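Local coordinates for dehydroquinate synthase (PDB 1UJN), which probably converts 3-deoxy-D-arabino-heptulosonate 7-phosphate into 3-dehydroquinate with release of phosphate, using NAD and one zinc or cobalt ion per subunit in the shikimate pathway, at residues A[184-189]-A[203-208]; A[52-57]-A[78-83]; A[254-259]-A[335-340]; A[19-24]-A[43-48]. All coordinates share one frame; numbering follows the deposited sequence.

Interaction 1. Residues A[184-189]-A[203-208]; sequences EALLKV and LARAVA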
loop_
_atom_site.group_PDB
_atom_site.type_symbol
_atom_site.label_atom_id
_atom_site.label_comp_id
_atom_site.label_asym_id
_atom_site.label_seq_id
_atom_site.Cartn_x
_atom_site.Cartn_y
_atom_site.Cartn_z
ATOM N N GLU A 184 -13.227 34.785 -0.861
ATOM C CA GLU A 184 -13.400 35.596 -2.065
ATOM C C GLU A 184 -12.097 35.785 -2.851
ATOM O O GLU A 184 -12.116 35.927 -4.076
ATOM C CB GLU A 184 -13.961 36.968 -1.681
ATOM C CG GLU A 184 -14.314 37.878 -2.849
ATOM C CD GLU A 184 -15.646 37.525 -3.494
ATOM O OE1 GLU A 184 -16.652 37.404 -2.758
ATOM O OE2 GLU A 184 -15.691 37.382 -4.736
ATOM N N ALA A 185 -10.970 35.793 -2.145
ATOM C CA ALA A 185 -9.671 35.984 -2.785
ATOM C C ALA A 185 -9.341 34.880 -3.788
ATOM O O ALA A 185 -8.704 35.129 -4.816
ATOM C CB ALA A 185 -8.576 36.071 -1.725
ATOM N N LEU A 186 -9.777 33.661 -3.491
ATOM C CA LEU A 186 -9.508 32.532 -4.374
ATOM C C LEU A 186 -10.393 32.512 -5.617
ATOM O O LEU A 186 -10.187 31.702 -6.525
ATOM C CB LEU A 186 -9.651 31.221 -3.594
ATOM C CG LEU A 186 -8.524 30.991 -2.587
ATOM C CD1 LEU A 186 -8.792 29.749 -1.757
ATOM C CD2 LEU A 186 -7.201 30.846 -3.356
ATOM N N LEU A 187 -11.375 33.407 -5.669
ATOM C CA LEU A 187 -12.262 33.475 -6.828
ATOM C C LEU A 187 -11.711 34.475 -7.844
ATOM O O LEU A 187 -12.212 34.581 -8.961
ATOM C CB LEU A 187 -13.673 33.897 -6.398
ATOM C CG LEU A 187 -14.369 33.053 -5.327
ATOM C CD1 LEU A 187 -15.794 33.560 -5.129
ATOM C CD2 LEU A 187 -14.385 31.584 -5.736
ATOM N N LYS A 188 -10.668 35.194 -7.447
ATOM C CA LYS A 188 -10.032 36.205 -8.289
ATOM C C LYS A 188 -8.850 35.591 -9.045
ATOM O O LYS A 188 -7.740 35.508 -8.513
ATOM C CB LYS A 188 -9.560 37.360 -7.397
ATOM C CG LYS A 188 -8.880 38.519 -8.110
ATOM C CD LYS A 188 -8.390 39.537 -7.082
ATOM C CE LYS A 188 -7.714 40.741 -7.732
ATOM N NZ LYS A 188 -8.674 41.589 -8.496
ATOM N N VAL A 189 -9.089 35.187 -10.294
ATOM C CA VAL A 189 -8.060 34.542 -11.111
ATOM C C VAL A 189 -7.813 35.148 -12.498
ATOM O O VAL A 189 -6.760 34.922 -13.096
ATOM C CB VAL A 189 -8.402 33.050 -11.326
ATOM C CG1 VAL A 189 -8.581 32.346 -9.985
ATOM C CG2 VAL A 189 -9.667 32.929 -12.162
ATOM N N LEU A 203 -1.419 30.917 -4.668
ATOM C CA LEU A 203 -1.259 29.463 -4.568
ATOM C C LEU A 203 -1.158 28.992 -3.124
ATOM O O LEU A 203 -1.738 27.962 -2.752
ATOM C CB LEU A 203 -0.038 29.003 -5.375
ATOM C CG LEU A 203 -0.223 29.074 -6.900
ATOM C CD1 LEU A 203 1.069 28.705 -7.604
ATOM C CD2 LEU A 203 -1.347 28.140 -7.332
ATOM N N ALA A 204 -0.432 29.744 -2.305
ATOM C CA ALA A 204 -0.288 29.395 -0.894
ATOM C C ALA A 204 -1.656 29.446 -0.233
ATOM O O ALA A 204 -1.983 28.609 0.607
ATOM C CB ALA A 204 0.664 30.361 -0.208
ATOM N N ARG A 205 -2.463 30.430 -0.617
ATOM C CA ARG A 205 -3.794 30.548 -0.044
ATOM C C ARG A 205 -4.651 29.354 -0.472
ATOM O O ARG A 205 -5.414 28.807 0.326
ATOM C CB ARG A 205 -4.453 31.861 -0.487
ATOM C CG ARG A 205 -5.859 32.049 0.058
ATOM C CD ARG A 205 -6.432 33.407 -0.328
ATOM N NE ARG A 205 -5.858 34.486 0.467
ATOM C CZ ARG A 205 -6.152 34.720 1.744
ATOM N NH1 ARG A 205 -7.024 33.956 2.388
ATOM N NH2 ARG A 205 -5.565 35.722 2.383
ATOM N N ALA A 206 -4.514 28.949 -1.730
ATOM C CA ALA A 206 -5.284 27.827 -2.259
ATOM C C ALA A 206 -4.957 26.530 -1.516
ATOM O O ALA A 206 -5.854 25.770 -1.149
ATOM C CB ALA A 206 -5.003 27.660 -3.747
ATOM N N VAL A 207 -3.675 26.276 -1.298
ATOM C CA VAL A 207 -3.262 25.063 -0.597
ATOM C C VAL A 207 -3.739 25.082 0.849
ATOM O O VAL A 207 -4.196 24.069 1.378
ATOM C CB VAL A 207 -1.725 24.900 -0.600
ATOM C CG1 VAL A 207 -1.344 23.617 0.133
ATOM C CG2 VAL A 207 -1.204 24.863 -2.034
ATOM N N ALA A 208 -3.643 26.246 1.481
ATOM C CA ALA A 208 -4.055 26.391 2.873
ATOM C C ALA A 208 -5.510 25.981 3.089
ATOM O O ALA A 208 -5.856 25.444 4.142
ATOM C CB ALA A 208 -3.832 27.827 3.330
#

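Interaction 2. Residues A[52-57]-A[78-83]; sequences VRHLLG and AEKGLP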
loop_
_atom_site.group_PDB
_atom_site.type_symbol
_atom_site.label_atom_id
_atom_site.label_comp_id
_atom_site.label_asym_id
_atom_site.label_seq_id
_atom_site.Cartn_x
_atom_site.Cartn_y
_atom_site.Cartn_z
ATOM N N VAL A 52 21.621 13.651 -5.694
ATOM C CA VAL A 52 20.986 12.431 -6.172
ATOM C C VAL A 52 21.658 11.976 -7.463
ATOM O O VAL A 52 21.809 12.758 -8.400
ATOM C CB VAL A 52 19.481 12.652 -6.414
ATOM C CG1 VAL A 52 18.831 11.355 -6.871
ATOM C CG2 VAL A 52 18.828 13.151 -5.127
ATOM N N ARG A 53 22.049 10.708 -7.507
ATOM C CA ARG A 53 22.773 10.169 -8.671
ATOM C C ARG A 53 21.909 9.260 -9.573
ATOM O O ARG A 53 22.228 9.001 -10.725
ATOM C CB ARG A 53 23.988 9.393 -8.159
ATOM C CG ARG A 53 24.887 10.243 -7.262
ATOM C CD ARG A 53 25.447 11.466 -7.999
ATOM N NE ARG A 53 25.898 11.095 -9.344
ATOM C CZ ARG A 53 26.420 12.071 -10.110
ATOM N NH1 ARG A 53 26.515 13.304 -9.643
ATOM N NH2 ARG A 53 26.849 11.785 -11.343
ATOM N N HIS A 54 20.797 8.750 -9.056
ATOM C CA HIS A 54 19.931 7.868 -9.833
ATOM C C HIS A 54 18.682 8.610 -10.294
ATOM O O HIS A 54 17.852 9.001 -9.472
ATOM C CB HIS A 54 19.524 6.662 -8.988
ATOM C CG HIS A 54 20.680 5.943 -8.369
ATOM N ND1 HIS A 54 21.706 5.403 -9.115
ATOM C CD2 HIS A 54 20.981 5.687 -7.074
ATOM C CE1 HIS A 54 22.590 4.846 -8.306
ATOM N NE2 HIS A 54 22.174 5.005 -7.062
ATOM N N LEU A 55 18.555 8.799 -11.605
ATOM C CA LEU A 55 17.406 9.504 -12.170
ATOM C C LEU A 55 16.745 8.719 -13.289
ATOM O O LEU A 55 17.425 8.095 -14.098
ATOM C CB LEU A 55 17.827 10.866 -12.729
ATOM C CG LEU A 55 18.305 11.972 -11.786
ATOM C CD1 LEU A 55 19.715 11.678 -11.303
ATOM C CD2 LEU A 55 18.268 13.299 -12.534
ATOM N N LEU A 56 15.415 8.766 -13.334
ATOM C CA LEU A 56 14.650 8.074 -14.364
ATOM C C LEU A 56 13.574 9.015 -14.881
ATOM O O LEU A 56 12.749 9.520 -14.104
ATOM C CB LEU A 56 13.991 6.807 -13.802
ATOM C CG LEU A 56 13.099 6.052 -14.799
ATOM C CD1 LEU A 56 13.956 5.507 -15.945
ATOM C CD2 LEU A 56 12.368 4.915 -14.102
ATOM N N GLY A 57 13.597 9.257 -16.191
ATOM C CA GLY A 57 12.627 10.138 -16.813
ATOM C C GLY A 57 11.468 9.353 -17.393
ATOM O O GLY A 57 11.645 8.246 -17.898
ATOM N N ALA A 78 14.909 -1.534 -7.609
ATOM C CA ALA A 78 15.466 -2.802 -7.152
ATOM C C ALA A 78 16.844 -3.032 -7.765
ATOM O O ALA A 78 17.787 -3.403 -7.074
ATOM C CB ALA A 78 14.532 -3.947 -7.531
ATOM N N GLU A 79 16.941 -2.814 -9.069
ATOM C CA GLU A 79 18.196 -2.990 -9.791
ATOM C C GLU A 79 19.351 -2.216 -9.162
ATOM O O GLU A 79 20.479 -2.708 -9.109
ATOM C CB GLU A 79 18.014 -2.554 -11.246
ATOM C CG GLU A 79 19.308 -2.416 -12.020
ATOM C CD GLU A 79 19.078 -1.985 -13.450
ATOM O OE1 GLU A 79 17.898 -1.909 -13.862
ATOM O OE2 GLU A 79 20.073 -1.726 -14.164
ATOM N N LYS A 80 19.073 -1.002 -8.692
ATOM C CA LYS A 80 20.104 -0.171 -8.081
ATOM C C LYS A 80 20.378 -0.585 -6.633
ATOM O O LYS A 80 21.319 -0.129 -5.997
ATOM C CB LYS A 80 19.631 1.283 -8.125
ATOM C CG LYS A 80 20.169 2.031 -9.347
ATOM C CD LYS A 80 19.053 2.467 -10.298
ATOM C CE LYS A 80 19.189 1.839 -11.689
ATOM N NZ LYS A 80 20.011 2.698 -12.540
ATOM N N GLY A 81 19.540 -1.470 -6.104
ATOM C CA GLY A 81 19.720 -1.936 -4.745
ATOM C C GLY A 81 19.346 -0.920 -3.681
ATOM O O GLY A 81 19.876 -0.962 -2.575
ATOM N N LEU A 82 18.435 -0.008 -4.001
ATOM C CA LEU A 82 18.024 0.999 -3.023
ATOM C C LEU A 82 17.367 0.349 -1.813
ATOM O O LEU A 82 16.430 -0.435 -1.951
ATOM C CB LEU A 82 17.069 2.015 -3.655
ATOM C CG LEU A 82 17.743 3.072 -4.535
ATOM C CD1 LEU A 82 16.692 3.969 -5.157
ATOM C CD2 LEU A 82 18.709 3.896 -3.693
ATOM N N PRO A 83 17.862 0.667 -0.603
ATOM C CA PRO A 83 17.347 0.128 0.656
ATOM C C PRO A 83 16.109 0.837 1.196
ATOM O O PRO A 83 15.654 1.838 0.643
ATOM C CB PRO A 83 18.547 0.247 1.590
ATOM C CG PRO A 83 19.180 1.514 1.130
ATOM C CD PRO A 83 19.110 1.422 -0.376
#

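Interaction 3. Residues A[254-259]-A[335-340]; sequences GLLYAA and AAWREE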
loop_
_atom_site.group_PDB
_atom_site.type_symbol
_atom_site.label_atom_id
_atom_site.label_comp_id
_atom_site.label_asym_id
_atom_site.label_seq_id
_atom_site.Cartn_x
_atom_site.Cartn_y
_atom_site.Cartn_z
ATOM N N GLY A 254 -18.624 21.529 -14.188
ATOM C CA GLY A 254 -19.379 21.010 -13.059
ATOM C C GLY A 254 -19.726 22.106 -12.064
ATOM O O GLY A 254 -20.767 22.053 -11.407
ATOM N N LEU A 255 -18.854 23.105 -11.958
ATOM C CA LEU A 255 -19.088 24.224 -11.046
ATOM C C LEU A 255 -20.283 25.051 -11.499
ATOM O O LEU A 255 -21.048 25.561 -10.674
ATOM C CB LEU A 255 -17.846 25.109 -10.960
ATOM C CG LEU A 255 -16.645 24.449 -10.278
ATOM C CD1 LEU A 255 -15.468 25.411 -10.264
ATOM C CD2 LEU A 255 -17.022 24.057 -8.862
ATOM N N LEU A 256 -20.438 25.194 -12.812
ATOM C CA LEU A 256 -21.568 25.946 -13.342
ATOM C C LEU A 256 -22.852 25.194 -12.993
ATOM O O LEU A 256 -23.851 25.794 -12.584
ATOM C CB LEU A 256 -21.452 26.098 -14.859
ATOM C CG LEU A 256 -22.626 26.812 -15.538
ATOM C CD1 LEU A 256 -22.747 28.224 -14.991
ATOM C CD2 LEU A 256 -22.413 26.840 -17.039
ATOM N N TYR A 257 -22.820 23.873 -13.138
ATOM C CA TYR A 257 -23.989 23.056 -12.837
ATOM C C TYR A 257 -24.331 23.161 -11.357
ATOM O O TYR A 257 -25.497 23.323 -10.990
ATOM C CB TYR A 257 -23.726 21.595 -13.203
ATOM C CG TYR A 257 -24.964 20.725 -13.154
ATOM C CD1 TYR A 257 -25.995 20.892 -14.079
ATOM C CD2 TYR A 257 -25.103 19.736 -12.186
ATOM C CE1 TYR A 257 -27.140 20.085 -14.041
ATOM C CE2 TYR A 257 -26.243 18.925 -12.135
ATOM C CZ TYR A 257 -27.254 19.107 -13.065
ATOM O OH TYR A 257 -28.380 18.312 -13.014
ATOM N N ALA A 258 -23.312 23.076 -10.507
ATOM C CA ALA A 258 -23.503 23.171 -9.061
ATOM C C ALA A 258 -24.135 24.511 -8.709
ATOM O O ALA A 258 -25.046 24.583 -7.874
ATOM C CB ALA A 258 -22.166 23.022 -8.343
ATOM N N ALA A 259 -23.651 25.572 -9.350
ATOM C CA ALA A 259 -24.183 26.905 -9.118
ATOM C C ALA A 259 -25.667 26.958 -9.481
ATOM O O ALA A 259 -26.457 27.600 -8.787
ATOM C CB ALA A 259 -23.402 27.928 -9.936
ATOM N N ALA A 335 -30.936 21.496 -18.210
ATOM C CA ALA A 335 -31.464 22.247 -19.340
ATOM C C ALA A 335 -30.944 23.682 -19.292
ATOM O O ALA A 335 -30.533 24.237 -20.314
ATOM C CB ALA A 335 -32.992 22.235 -19.314
ATOM N N ALA A 336 -30.962 24.285 -18.105
ATOM C CA ALA A 336 -30.475 25.655 -17.953
ATOM C C ALA A 336 -28.967 25.685 -18.170
ATOM O O ALA A 336 -28.427 26.637 -18.737
ATOM C CB ALA A 336 -30.809 26.183 -16.575
ATOM N N TRP A 337 -28.295 24.634 -17.705
ATOM C CA TRP A 337 -26.846 24.507 -17.848
ATOM C C TRP A 337 -26.503 24.513 -19.342
ATOM O O TRP A 337 -25.600 25.228 -19.779
ATOM C CB TRP A 337 -26.398 23.201 -17.185
ATOM C CG TRP A 337 -24.932 22.871 -17.290
ATOM C CD1 TRP A 337 -23.918 23.324 -16.488
ATOM C CD2 TRP A 337 -24.339 21.950 -18.207
ATOM N NE1 TRP A 337 -22.726 22.726 -16.847
ATOM C CE2 TRP A 337 -22.958 21.879 -17.900
ATOM C CE3 TRP A 337 -24.841 21.170 -19.258
ATOM C CZ2 TRP A 337 -22.076 21.057 -18.607
ATOM C CZ3 TRP A 337 -23.963 20.352 -19.963
ATOM C CH2 TRP A 337 -22.595 20.301 -19.632
ATOM N N ARG A 338 -27.239 23.726 -20.120
ATOM C CA ARG A 338 -27.017 23.658 -21.563
ATOM C C ARG A 338 -27.182 25.036 -22.200
ATOM O O ARG A 338 -26.348 25.462 -22.996
ATOM C CB ARG A 338 -27.996 22.681 -22.219
ATOM C CG ARG A 338 -27.688 21.211 -21.990
ATOM C CD ARG A 338 -28.674 20.344 -22.759
ATOM N NE ARG A 338 -28.438 20.429 -24.197
ATOM C CZ ARG A 338 -29.271 19.969 -25.125
ATOM N NH1 ARG A 338 -30.408 19.388 -24.771
ATOM N NH2 ARG A 338 -28.965 20.094 -26.410
ATOM N N GLU A 339 -28.260 25.732 -21.851
ATOM C CA GLU A 339 -28.509 27.059 -22.399
ATOM C C GLU A 339 -27.401 28.026 -22.005
ATOM O O GLU A 339 -26.961 28.840 -22.817
ATOM C CB GLU A 339 -29.861 27.594 -21.917
ATOM C CG GLU A 339 -31.066 26.832 -22.459
ATOM C CD GLU A 339 -31.133 26.837 -23.980
ATOM O OE1 GLU A 339 -31.077 27.933 -24.581
ATOM O OE2 GLU A 339 -31.249 25.743 -24.575
ATOM N N GLU A 340 -26.952 27.938 -20.758
ATOM C CA GLU A 340 -25.881 28.801 -20.270
ATOM C C GLU A 340 -24.623 28.617 -21.115
ATOM O O GLU A 340 -23.914 29.580 -21.400
ATOM C CB GLU A 340 -25.568 28.480 -18.804
ATOM C CG GLU A 340 -26.542 29.087 -17.808
ATOM C CD GLU A 340 -26.125 30.470 -17.354
ATOM O OE1 GLU A 340 -25.303 31.104 -18.049
ATOM O OE2 GLU A 340 -26.625 30.930 -16.302
#

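Interaction 4. Residues A[19-24]-A[43-48]; sequences GVLKEV and AQEVAK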
loop_
_atom_site.group_PDB
_atom_site.type_symbol
_atom_site.label_atom_id
_atom_site.label_comp_id
_atom_site.label_asym_id
_atom_site.label_seq_id
_atom_site.Cartn_x
_atom_site.Cartn_y
_atom_site.Cartn_z
ATOM N N GLY A 19 13.087 29.332 -5.212
ATOM C CA GLY A 19 14.254 28.914 -4.462
ATOM C C GLY A 19 13.867 27.912 -3.393
ATOM O O GLY A 19 14.453 27.893 -2.316
ATOM N N VAL A 20 12.873 27.080 -3.680
ATOM C CA VAL A 20 12.437 26.082 -2.705
ATOM C C VAL A 20 13.491 25.008 -2.401
ATOM O O VAL A 20 13.496 24.435 -1.313
ATOM C CB VAL A 20 11.125 25.388 -3.153
ATOM C CG1 VAL A 20 10.019 26.427 -3.291
ATOM C CG2 VAL A 20 11.333 24.643 -4.469
ATOM N N LEU A 21 14.385 24.735 -3.347
ATOM C CA LEU A 21 15.417 23.718 -3.120
ATOM C C LEU A 21 16.291 23.988 -1.900
ATOM O O LEU A 21 16.743 23.054 -1.237
ATOM C CB LEU A 21 16.309 23.566 -4.355
ATOM C CG LEU A 21 15.761 22.687 -5.479
ATOM C CD1 LEU A 21 16.734 22.692 -6.644
ATOM C CD2 LEU A 21 15.556 21.260 -4.973
ATOM N N LYS A 22 16.526 25.262 -1.601
ATOM C CA LYS A 22 17.347 25.636 -0.452
ATOM C C LYS A 22 16.660 25.231 0.855
ATOM O O LYS A 22 17.308 25.100 1.893
ATOM C CB LYS A 22 17.582 27.149 -0.438
ATOM C CG LYS A 22 16.449 27.920 0.224
ATOM C CD LYS A 22 16.664 29.421 0.171
ATOM C CE LYS A 22 15.369 30.161 0.456
ATOM N NZ LYS A 22 14.307 29.834 -0.535
ATOM N N GLU A 23 15.346 25.042 0.797
ATOM C CA GLU A 23 14.567 24.678 1.979
ATOM C C GLU A 23 14.432 23.176 2.217
ATOM O O GLU A 23 13.867 22.754 3.224
ATOM C CB GLU A 23 13.170 25.293 1.883
ATOM C CG GLU A 23 13.177 26.812 1.900
ATOM C CD GLU A 23 13.815 27.360 3.160
ATOM O OE1 GLU A 23 13.285 27.093 4.258
ATOM O OE2 GLU A 23 14.851 28.050 3.053
ATOM N N VAL A 24 14.944 22.367 1.301
ATOM C CA VAL A 24 14.836 20.919 1.459
ATOM C C VAL A 24 15.881 20.400 2.434
ATOM O O VAL A 24 17.060 20.717 2.309
ATOM C CB VAL A 24 15.031 20.185 0.112
ATOM C CG1 VAL A 24 14.873 18.679 0.309
ATOM C CG2 VAL A 24 14.024 20.701 -0.921
ATOM N N ALA A 43 14.562 18.940 -13.055
ATOM C CA ALA A 43 14.829 17.656 -12.410
ATOM C C ALA A 43 16.328 17.499 -12.167
ATOM O O ALA A 43 16.752 17.067 -11.094
ATOM C CB ALA A 43 14.318 16.517 -13.278
ATOM N N GLN A 44 17.131 17.861 -13.162
ATOM C CA GLN A 44 18.579 17.762 -13.025
ATOM C C GLN A 44 19.082 18.757 -11.986
ATOM O O GLN A 44 20.068 18.502 -11.305
ATOM C CB GLN A 44 19.263 18.018 -14.371
ATOM C CG GLN A 44 18.890 17.028 -15.458
ATOM C CD GLN A 44 19.479 15.639 -15.251
ATOM O OE1 GLN A 44 20.301 15.438 -14.355
ATOM N NE2 GLN A 44 19.055 14.675 -16.065
ATOM N N GLU A 45 18.408 19.897 -11.863
ATOM C CA GLU A 45 18.810 20.897 -10.882
ATOM C C GLU A 45 18.522 20.373 -9.473
ATOM O O GLU A 45 19.331 20.542 -8.552
ATOM C CB GLU A 45 18.057 22.211 -11.113
ATOM C CG GLU A 45 18.413 23.282 -10.107
ATOM C CD GLU A 45 17.688 24.587 -10.347
ATOM O OE1 GLU A 45 17.855 25.512 -9.525
ATOM O OE2 GLU A 45 16.953 24.690 -11.349
ATOM N N VAL A 46 17.365 19.735 -9.313
ATOM C CA VAL A 46 16.985 19.163 -8.028
ATOM C C VAL A 46 18.009 18.092 -7.651
ATOM O O VAL A 46 18.495 18.052 -6.519
ATOM C CB VAL A 46 15.569 18.520 -8.102
ATOM C CG1 VAL A 46 15.281 17.726 -6.831
ATOM C CG2 VAL A 46 14.518 19.607 -8.284
ATOM N N ALA A 47 18.331 17.226 -8.612
ATOM C CA ALA A 47 19.291 16.149 -8.399
ATOM C C ALA A 47 20.659 16.686 -7.987
ATOM O O ALA A 47 21.260 16.211 -7.023
ATOM C CB ALA A 47 19.422 15.312 -9.663
ATOM N N LYS A 48 21.148 17.682 -8.718
ATOM C CA LYS A 48 22.458 18.257 -8.421
ATOM C C LYS A 48 22.511 18.919 -7.048
ATOM O O LYS A 48 23.478 18.752 -6.309
ATOM C CB LYS A 48 22.841 19.271 -9.501
ATOM C CG LYS A 48 24.321 19.619 -9.523
ATOM C CD LYS A 48 24.655 20.492 -10.721
ATOM C CE LYS A 48 26.156 20.692 -10.852
ATOM N NZ LYS A 48 26.766 21.070 -9.550
#

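Interaction 1. Residues A[184-189]-A[203-208]
In the helical C-terminal half of the enzyme, the link that leaves helix 164-181 folds back on helix 199-216, and Leu-186 there packs on Arg-205 and Ala-206. The branch atom CD2 of Leu-186 does most of the touching: it lies 3.7 Å from Ala-206 N and 3.9 Å from Ala-206 CB, so it meets the backbone of the helix as well as its methyl. CD1 of Leu-186 comes against the same turn, 4.0 Å from Ala-206 CA. With CG of Leu-186 set opposite its own carbonyl carbon (chi1 -71°), the isobutyl group reaches across to the helix. Leu-186 also slants across the arginine chain, Arg-205 CG lying 3.9 Å from its CD2.

Arg-205 adds an apolar flank. Its chain leaves the backbone extended, CG opposite N (chi1 179°), then bends at chi3 (-76°). This lays Arg-205 CD 3.7 Å from Ala-185 CB, with NE at 3.8 Å from the same methyl. No hydrogen bond joins the two segments; the charged end of Arg-205 instead makes a salt bridge through NH1 to Asp-183, just before the 184-189 segment. The arginine thus covers the turn with its methylenes and pairs its charge beside it.

Helix 164-181 lies against both partners: His-177 touches Leu-186, and its ND1 is hydrogen-bonded to Ala-206 O. The Ala-206 side chain is about 7 Å from that of Glu-173, a predicted zinc ligand, which places this helix-on-turn packing near, but not in, the probable metal site of the C-terminal helical domain of dehydroquinate synthase.

Interaction 2. Residues A[52-57]-A[78-83]
His-54 and Lys-80 meet through an imidazole face and an aliphatic chain, a CH-pi contact. Lys-80 CG stands 3.9 Å from the centroid of the His-54 ring, 18° off the ring normal, and is displaced toward the rim, as its 3.7 Å approach to His-54 ND1 indicates. The first torsion of His-54 (chi1 -52°) sets CG opposite the carbonyl carbon and presents the ring to the end of helix 67-80. Lys-80 bends at every torsion past the first, chi2 standing at 116°, and its chain runs past the histidine in the opposite direction. Lys-80 NZ comes to 4.7 Å from His-54 ND1, too far for a contact. Leu-82 CD2 adds a looser approach, 4.4 Å from His-54 CD2. Were His-54 an alanine, the Lys-80 methylenes would be likely to lose the ring face they lie on, leaving the lysine chain more mobile.

Gly-81, with positive phi, ends the helix in a Schellman motif; its N is bonded to Ala-78 O at 2.8 Å. Strand 55-58 is the outermost of its sheet within the chain, beside strand 31-36, and helix 67-80 is the crossover from it to strand 87-92; Trp-76 also touches His-54, while Ala-78 packs on Glu-138 of the second subunit.

Interaction 3. Residues A[254-259]-A[335-340]
Tyr-257 and Trp-337 form an edge-to-face (T-shaped) aromatic pair: the tyrosine edge is directed at the face of the five-membered indole ring, centroids 5.5 Å apart and planes at 89°. Tyr-257 CD1 makes the approach, 3.9 Å from Trp-337 CG, while Trp-337 CB sits in the plane of the phenol ring at its edge. Trp-337 holds CG opposite its backbone N (chi1 177°), which carries the indole out toward helix 247-264.

Van der Waals contacts add to the pair. Trp-337 CD1 lies 3.7 Å from Tyr-257 CB and 3.6 Å from Tyr-257 N, so the pyrrole part of the indole presses on the helix backbone as well as on side chains. Leu-256 CG is 3.8 Å from the same CD1 of Trp-337, its chain slanting across the indole, and Leu-256 CD2 reaches Glu-340 CB at 4.0 Å.

These contacts join two long helices, 247-264 and 327-342, of the helical part of dehydroquinate synthase. Their short segments approach to 9.7 Å between axes, with N-to-C directions at 129°. Leu-233 of helix 231-240 touches both aromatic residues, and Leu-278 of helix 271-281 packs on Leu-256.

The polar ends of the same side chains find partners beyond the two segments. Tyr-257 OH is hydrogen-bonded to Leu-330 O, and Trp-337 NE1 to Tyr-253 O, one turn before Tyr-257. These bonds fix the outer end of the phenol and tie the indole nitrogen to the backbone of the facing helix. The carboxylate of Glu-340 makes a salt bridge through OE2 to Arg-275 of helix 271-281.

Interaction 4. Residues A[19-24]-A[43-48]
Gly-19 O, two residues before the Leu-21 that packs on Val-46, receives Lys-22 NZ at 2.6 Å. The ammonium lies above the carbonyl plane, 50° out of it, and Lys-22 N adds a weak bond to the same oxygen. With Gly-19 N and Val-20 N both bonded to Glu-155 OE1, the turn is held at its start.

Leu-21 carries the contact with helix 40-50. Its CD1 lies 3.8 Å from Val-46 CA and 3.9 Å from Glu-45 CG, and its CD2 lies 3.8 Å from Val-46 CG2. With Leu-21 CG opposite its own carbonyl carbon (chi1 -82°), both methyls are turned to the helix, and the leucine crosses Val-46 at about a right angle. Helix 40-50 links the parallel neighbours 31-36 and 55-58, a beta-alpha-beta unit of the N-terminal half; Leu-21 and Val-46 both touch Phe-116 of the sheet. Cutting Leu-21 back to alanine is likely to leave a gap beside Val-46 and Phe-116 and the turn packed less firmly on the helix.

Glu-45 lays its CG methylene beside Leu-21 CD1; the chain runs on extended, and OE2 makes a salt bridge with Arg-157. The side chain of Val-46 is about 8 Å from that of Thr-118, a predicted NAD-binding residue.

Interactions 2 and 4 are neighbours on one edge of the N-terminal, probably NAD-binding, half: interaction 4 uses the helix before strand 55-58, interaction 2 the strand's approach and the helix after it, and a probable hydrogen bond, Val-52 N to Ala-47 O at 2.9 Å, joins them. Interactions 1 and 3 belong to the helical half, with centres 23 Å apart. Interaction 3 is the buried one and joins two regular helices through aromatic packing; the others are partly buried. Interactions 1 and 4 both set a leucine of an irregular turn on a helix backbone, with a charged residue beside it, whereas the more peripheral interaction 2 relies on a lysine chain over a histidine ring.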